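Local coordinates for protein pyridoxine 4-oxidase (Mesorhizobium loti, PDB 4HA6) that uses FAD as cofactor to oxidise pyridoxine at its 4-hydroxymethyl group, as a member of the GMC oxidoreductase family, at residues C337-V343 against A355-L359; N298-K304 against W417-L423. All blocks are in the same frame, centred on the assembly; numbering follows the deposited sequence.

Contact 1. Residues C337-V343 against A355-L359; sequences CGVAPIV and AYSLL
The side chain of Ser357 is turned with OG beside its own backbone N (chi1 -75°), and this brings the hydroxyl to the carbonyl of Ile342. Ser357 OG donates to Ile342 O at 2.8 Å. It comes from above the carbonyl plane, 43° out of it. The bond ties the loop that follows strand 333-338 back onto strand 355-362. Pro341 is the centre of an inverse gamma turn in that loop, closed by a weak bond from Ile342 N to Ala340 O. Its ring lies against the backbone of Ala355, with Pro341 CB 3.4 Å from Ala355 O. The same CB meets the methyl of Ala355, CB to CB at 3.8 Å. Before the turn the two chains pair as antiparallel strands. Gly338 and Ser357 form a hydrogen-bonded pair: Gly338 N reaches Ser357 O at 2.8 Å, and Ser357 N returns a longer bond to Gly338 O at 3.3 Å. Cys337 and Leu358 are the next, non-hydrogen-bonded pair. On the Ser357 side, Ile342 CG2 touches Leu359 CD2 at 4.3 Å. The side chain of Leu359 is about 5 Å from the bound pyridoxamine, so this end of the contact lies near the ligand. Strand 355-362 is an inner strand here. Its other edge bonds to strand 293-302 through Tyr356 with Tyr300 and Leu358 with Asn298. Leu299 of that strand packs on Ser357 and Ala355, while Leu153 of helix 152-163 covers Cys337 and Tyr356.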
loop_
_atom_site.group_PDB
_atom_site.type_symbol
_atom_site.label_atom_id
_atom_site.label_comp_id
_atom_site.label_asym_id
_atom_site.label_seq_id
_atom_site.Cartn_x
_atom_site.Cartn_y
_atom_site.Cartn_z
ATOM N N CYS A 337 -10.653 -13.619 5.229
ATOM C CA CYS A 337 -11.841 -14.265 4.692
ATOM C C CYS A 337 -12.296 -13.584 3.403
ATOM O O CYS A 337 -12.839 -12.482 3.448
ATOM C CB CYS A 337 -12.968 -14.234 5.724
ATOM S SG CYS A 337 -14.483 -15.005 5.124
ATOM N N GLY A 338 -12.058 -14.226 2.259
ATOM C CA GLY A 338 -12.504 -13.693 0.978
ATOM C C GLY A 338 -13.890 -14.211 0.619
ATOM O O GLY A 338 -14.041 -15.375 0.235
ATOM N N VAL A 339 -14.906 -13.360 0.744
ATOM C CA VAL A 339 -16.274 -13.748 0.387
ATOM C C VAL A 339 -16.390 -14.162 -1.101
ATOM O O VAL A 339 -17.243 -14.978 -1.467
ATOM C CB VAL A 339 -17.303 -12.644 0.769
ATOM C CG1 VAL A 339 -18.743 -13.152 0.597
ATOM C CG2 VAL A 339 -17.070 -12.167 2.210
ATOM N N ALA A 340 -15.507 -13.620 -1.940
ATOM C CA ALA A 340 -15.386 -14.047 -3.339
ATOM C C ALA A 340 -14.395 -15.206 -3.492
ATOM O O ALA A 340 -13.352 -15.225 -2.838
ATOM C CB ALA A 340 -14.951 -12.893 -4.199
ATOM N N PRO A 341 -14.711 -16.166 -4.375
ATOM C CA PRO A 341 -13.873 -17.358 -4.597
ATOM C C PRO A 341 -12.554 -17.041 -5.330
ATOM O O PRO A 341 -12.349 -17.482 -6.460
ATOM C CB PRO A 341 -14.766 -18.254 -5.463
ATOM C CG PRO A 341 -15.684 -17.286 -6.186
ATOM C CD PRO A 341 -15.940 -16.176 -5.196
ATOM N N ILE A 342 -11.665 -16.305 -4.667
ATOM C CA ILE A 342 -10.459 -15.765 -5.292
ATOM C C ILE A 342 -9.317 -16.782 -5.480
ATOM O O ILE A 342 -8.836 -17.369 -4.519
ATOM C CB ILE A 342 -9.956 -14.544 -4.487
ATOM C CG1 ILE A 342 -10.983 -13.405 -4.569
ATOM C CG2 ILE A 342 -8.579 -14.100 -4.964
ATOM C CD1 ILE A 342 -10.546 -12.109 -3.902
ATOM N N VAL A 343 -8.890 -16.996 -6.723
ATOM C CA VAL A 343 -7.733 -17.853 -6.981
ATOM C C VAL A 343 -6.783 -17.159 -7.950
ATOM O O VAL A 343 -7.198 -16.254 -8.682
ATOM C CB VAL A 343 -8.134 -19.226 -7.568
ATOM C CG1 VAL A 343 -9.156 -19.921 -6.677
ATOM C CG2 VAL A 343 -8.679 -19.068 -8.981
ATOM N N ALA A 355 -18.306 -20.866 -4.141
ATOM C CA ALA A 355 -17.105 -21.064 -3.340
ATOM C C ALA A 355 -16.658 -19.781 -2.656
ATOM O O ALA A 355 -17.070 -18.668 -3.031
ATOM C CB ALA A 355 -15.968 -21.643 -4.205
ATOM N N TYR A 356 -15.826 -19.950 -1.632
ATOM C CA TYR A 356 -15.139 -18.832 -0.995
ATOM C C TYR A 356 -13.702 -19.248 -0.741
ATOM O O TYR A 356 -13.397 -20.448 -0.660
ATOM C CB TYR A 356 -15.813 -18.434 0.313
ATOM C CG TYR A 356 -15.967 -19.564 1.321
ATOM C CD1 TYR A 356 -17.080 -20.400 1.296
ATOM C CD2 TYR A 356 -15.021 -19.763 2.323
ATOM C CE1 TYR A 356 -17.231 -21.420 2.222
ATOM C CE2 TYR A 356 -15.160 -20.784 3.252
ATOM C CZ TYR A 356 -16.266 -21.610 3.194
ATOM O OH TYR A 356 -16.417 -22.627 4.117
ATOM N N SER A 357 -12.818 -18.260 -0.653
ATOM C CA SER A 357 -11.406 -18.517 -0.423
ATOM C C SER A 357 -10.985 -17.881 0.883
ATOM O O SER A 357 -11.451 -16.793 1.229
ATOM C CB SER A 357 -10.548 -17.920 -1.542
ATOM O OG SER A 357 -10.627 -18.674 -2.731
ATOM N N LEU A 358 -10.115 -18.574 1.610
ATOM C CA LEU A 358 -9.398 -17.967 2.716
ATOM C C LEU A 358 -8.033 -17.602 2.148
ATOM O O LEU A 358 -7.346 -18.444 1.558
ATOM C CB LEU A 358 -9.248 -18.934 3.889
ATOM C CG LEU A 358 -10.506 -19.581 4.473
ATOM C CD1 LEU A 358 -10.192 -20.133 5.844
ATOM C CD2 LEU A 358 -11.686 -18.626 4.538
ATOM N N LEU A 359 -7.658 -16.341 2.296
ATOM C CA LEU A 359 -6.400 -15.869 1.764
ATOM C C LEU A 359 -5.397 -15.934 2.900
ATOM O O LEU A 359 -5.755 -15.736 4.067
ATOM C CB LEU A 359 -6.571 -14.447 1.239
ATOM C CG LEU A 359 -7.771 -14.301 0.295
ATOM C CD1 LEU A 359 -8.008 -12.854 -0.080
ATOM C CD2 LEU A 359 -7.582 -15.153 -0.958
#

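Contact 2. Residues N298-K304 against W417-L423; sequences NLYAARK and WRERELL
A classic beta bulge interrupts the antiparallel pairing of strands 293-302 and 418-421, in the antiparallel sheet of this GMC oxidoreductase. Glu419 and Arg420 both face Ala301. Ala301 N bonds to Arg420 O at 2.8 Å, and Ala301 O accepts from Glu419 N. The register slips by one residue there, and Arg303 N then meets Trp417 O in a nearly straight bond (2.7 Å, 170°). At the other end Leu299 O takes two donors, Leu422 N and Leu423 N. Leu299 CD1 packs on Leu422 CD1 at 3.6 Å. The ring of Tyr300 runs beside Arg418 and also meets the Glu421 side chain, with Tyr300 CE1 3.8 Å from Glu421 CB. Guanidinium atom NH1 of Arg418 bonds instead to the carbonyls of Gly409 and Arg411. Glu421 has partners beyond the strands too: Arg406 in a salt bridge through OE1, and the backbone N of Gly425 through OE2. The amide of Asn298 joins Tyr300 and Glu421. Its OD1 accepts from Tyr300 OH at 2.6 Å and also bonds to Ser405. CB points away from 417-423, but chi1 of -169° swings the amide back. Asn298 ND2 gives Leu423 O an in-plane lone-pair bond of 2.8 Å, and meets Glu421 OE1 at 3.0 Å from above the carboxylate plane. Were this residue an alanine, Tyr300 OH and Glu421 OE1 would probably lose these mates, and Leu423 O would keep only a weak bond from Leu299 N. Beside the bulge, Ala301 CB rests on Leu422 CG.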
loop_
_atom_site.group_PDB
_atom_site.type_symbol
_atom_site.label_atom_id
_atom_site.label_comp_id
_atom_site.label_asym_id
_atom_site.label_seq_id
_atom_site.Cartn_x
_atom_site.Cartn_y
_atom_site.Cartn_z
ATOM N N ASN A 298 -6.755 -20.740 -0.093
ATOM C CA ASN A 298 -7.341 -21.903 0.575
ATOM C C ASN A 298 -8.831 -21.902 0.170
ATOM O O ASN A 298 -9.678 -21.328 0.865
ATOM C CB ASN A 298 -7.146 -21.755 2.093
ATOM C CG ASN A 298 -7.463 -23.019 2.870
ATOM O OD1 ASN A 298 -7.599 -22.977 4.101
ATOM N ND2 ASN A 298 -7.564 -24.151 2.172
ATOM N N LEU A 299 -9.122 -22.508 -0.986
ATOM C CA LEU A 299 -10.420 -22.417 -1.662
ATOM C C LEU A 299 -11.386 -23.495 -1.166
ATOM O O LEU A 299 -11.040 -24.683 -1.174
ATOM C CB LEU A 299 -10.207 -22.617 -3.168
ATOM C CG LEU A 299 -11.092 -21.962 -4.233
ATOM C CD1 LEU A 299 -11.557 -22.991 -5.288
ATOM C CD2 LEU A 299 -12.255 -21.170 -3.644
ATOM N N TYR A 300 -12.590 -23.087 -0.759
ATOM C CA TYR A 300 -13.613 -24.020 -0.246
ATOM C C TYR A 300 -14.894 -24.025 -1.077
ATOM O O TYR A 300 -15.487 -22.970 -1.336
ATOM C CB TYR A 300 -13.985 -23.669 1.203
ATOM C CG TYR A 300 -12.848 -23.855 2.169
ATOM C CD1 TYR A 300 -12.669 -25.068 2.823
ATOM C CD2 TYR A 300 -11.928 -22.826 2.409
ATOM C CE1 TYR A 300 -11.609 -25.263 3.710
ATOM C CE2 TYR A 300 -10.861 -23.008 3.298
ATOM C CZ TYR A 300 -10.713 -24.233 3.941
ATOM O OH TYR A 300 -9.672 -24.438 4.820
ATOM N N ALA A 301 -15.343 -25.211 -1.473
ATOM C CA ALA A 301 -16.664 -25.335 -2.078
ATOM C C ALA A 301 -17.692 -24.989 -1.006
ATOM O O ALA A 301 -17.569 -25.438 0.143
ATOM C CB ALA A 301 -16.885 -26.761 -2.592
ATOM N N ALA A 302 -18.702 -24.196 -1.359
ATOM C CA ALA A 302 -19.718 -23.818 -0.373
ATOM C C ALA A 302 -20.900 -24.784 -0.357
ATOM O O ALA A 302 -21.318 -25.283 -1.406
ATOM C CB ALA A 302 -20.192 -22.391 -0.590
ATOM N N ARG A 303 -21.433 -25.018 0.842
ATOM C CA ARG A 303 -22.549 -25.933 1.078
ATOM C C ARG A 303 -23.867 -25.293 0.639
ATOM O O ARG A 303 -24.887 -25.969 0.496
ATOM C CB ARG A 303 -22.622 -26.282 2.576
ATOM C CG ARG A 303 -23.410 -27.543 2.892
ATOM C CD ARG A 303 -23.455 -27.814 4.389
ATOM N NE ARG A 303 -24.024 -26.678 5.068
ATOM C CZ ARG A 303 -25.318 -26.539 5.323
ATOM N NH1 ARG A 303 -26.191 -27.496 4.991
ATOM N NH2 ARG A 303 -25.734 -25.445 5.929
ATOM N N LYS A 304 -23.841 -23.979 0.448
ATOM C CA LYS A 304 -25.015 -23.236 0.004
ATOM C C LYS A 304 -24.553 -21.948 -0.680
ATOM O O LYS A 304 -23.385 -21.588 -0.560
ATOM C CB LYS A 304 -25.927 -22.957 1.192
ATOM C CG LYS A 304 -25.282 -22.265 2.373
ATOM C CD LYS A 304 -26.143 -22.527 3.604
ATOM C CE LYS A 304 -25.829 -21.602 4.757
ATOM N NZ LYS A 304 -26.838 -21.832 5.845
ATOM N N TRP A 417 -21.151 -23.323 6.227
ATOM C CA TRP A 417 -20.823 -22.796 4.898
ATOM C C TRP A 417 -20.014 -23.765 4.053
ATOM O O TRP A 417 -20.129 -23.767 2.822
ATOM C CB TRP A 417 -20.068 -21.466 5.017
ATOM C CG TRP A 417 -20.949 -20.367 5.448
ATOM C CD1 TRP A 417 -21.156 -19.922 6.727
ATOM C CD2 TRP A 417 -21.785 -19.576 4.605
ATOM N NE1 TRP A 417 -22.077 -18.896 6.722
ATOM C CE2 TRP A 417 -22.475 -18.667 5.427
ATOM C CE3 TRP A 417 -22.019 -19.551 3.230
ATOM C CZ2 TRP A 417 -23.381 -17.738 4.916
ATOM C CZ3 TRP A 417 -22.909 -18.632 2.724
ATOM C CH2 TRP A 417 -23.578 -17.736 3.561
ATOM N N ARG A 418 -19.200 -24.580 4.725
ATOM C CA ARG A 418 -18.192 -25.402 4.068
ATOM C C ARG A 418 -18.789 -26.701 3.548
ATOM O O ARG A 418 -19.390 -27.457 4.306
ATOM C CB ARG A 418 -17.048 -25.706 5.063
ATOM C CG ARG A 418 -15.896 -26.524 4.484
ATOM C CD ARG A 418 -14.891 -26.966 5.572
ATOM N NE ARG A 418 -15.513 -27.869 6.547
ATOM C CZ ARG A 418 -15.815 -27.530 7.798
ATOM N NH1 ARG A 418 -15.532 -26.314 8.248
ATOM N NH2 ARG A 418 -16.387 -28.408 8.608
ATOM N N GLU A 419 -18.632 -26.971 2.257
ATOM C CA GLU A 419 -18.986 -28.293 1.739
ATOM C C GLU A 419 -17.730 -29.169 1.825
ATOM O O GLU A 419 -17.755 -30.267 2.393
ATOM C CB GLU A 419 -19.546 -28.194 0.308
ATOM C CG GLU A 419 -19.484 -29.479 -0.515
ATOM C CD GLU A 419 -20.574 -30.476 -0.166
ATOM O OE1 GLU A 419 -21.414 -30.181 0.716
ATOM O OE2 GLU A 419 -20.590 -31.562 -0.789
ATOM N N ARG A 420 -16.626 -28.648 1.294
ATOM C CA ARG A 420 -15.313 -29.287 1.401
ATOM C C ARG A 420 -14.239 -28.348 0.856
ATOM O O ARG A 420 -14.546 -27.387 0.135
ATOM C CB ARG A 420 -15.270 -30.591 0.606
ATOM C CG ARG A 420 -15.405 -30.375 -0.894
ATOM C CD ARG A 420 -14.972 -31.608 -1.680
ATOM N NE ARG A 420 -14.835 -31.322 -3.107
ATOM C CZ ARG A 420 -15.861 -31.219 -3.948
ATOM N NH1 ARG A 420 -17.102 -31.376 -3.503
ATOM N NH2 ARG A 420 -15.652 -30.957 -5.234
ATOM N N GLU A 421 -12.980 -28.634 1.188
ATOM C CA GLU A 421 -11.854 -27.874 0.653
ATOM C C GLU A 421 -11.605 -28.288 -0.787
ATOM O O GLU A 421 -11.567 -29.485 -1.096
ATOM C CB GLU A 421 -10.589 -28.135 1.478
ATOM C CG GLU A 421 -9.398 -27.249 1.130
ATOM C CD GLU A 421 -8.136 -27.631 1.901
ATOM O OE1 GLU A 421 -7.880 -27.049 2.974
ATOM O OE2 GLU A 421 -7.391 -28.512 1.429
ATOM N N LEU A 422 -11.450 -27.308 -1.671
ATOM C CA LEU A 422 -11.028 -27.583 -3.042
ATOM C C LEU A 422 -9.493 -27.460 -3.167
ATOM O O LEU A 422 -8.848 -28.285 -3.808
ATOM C CB LEU A 422 -11.751 -26.650 -4.025
ATOM C CG LEU A 422 -13.290 -26.727 -3.998
ATOM C CD1 LEU A 422 -13.958 -25.638 -4.854
ATOM C CD2 LEU A 422 -13.766 -28.103 -4.444
ATOM N N LEU A 423 -8.916 -26.438 -2.541
ATOM C CA LEU A 423 -7.463 -26.210 -2.586
ATOM C C LEU A 423 -6.924 -25.858 -1.180
ATOM O O LEU A 423 -7.564 -25.097 -0.441
ATOM C CB LEU A 423 -7.128 -25.085 -3.574
ATOM C CG LEU A 423 -7.602 -25.147 -5.027
ATOM C CD1 LEU A 423 -7.325 -23.826 -5.745
ATOM C CD2 LEU A 423 -6.940 -26.282 -5.788
#

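Contacts 1 and 2 lie side by side in one antiparallel sheet, their centres about 9 Å apart. Across the sheet the strands run 333-338, 355-362, 293-302 and 418-421, and strands 355-362 and 293-302, neighbours in the sheet, link the contacts. Contact 1 is local, closed by a short loop. It is nested inside the much longer chain loop that contact 2 closes, which brings residues 417-423 back to the sheet after 112 residues. Contact 1 is buried and nearer the bound pyridoxamine. Contact 2 is partly exposed and lies away from the annotated sites. The sheet thus extends from beside the substrate pocket to the protein's outer side.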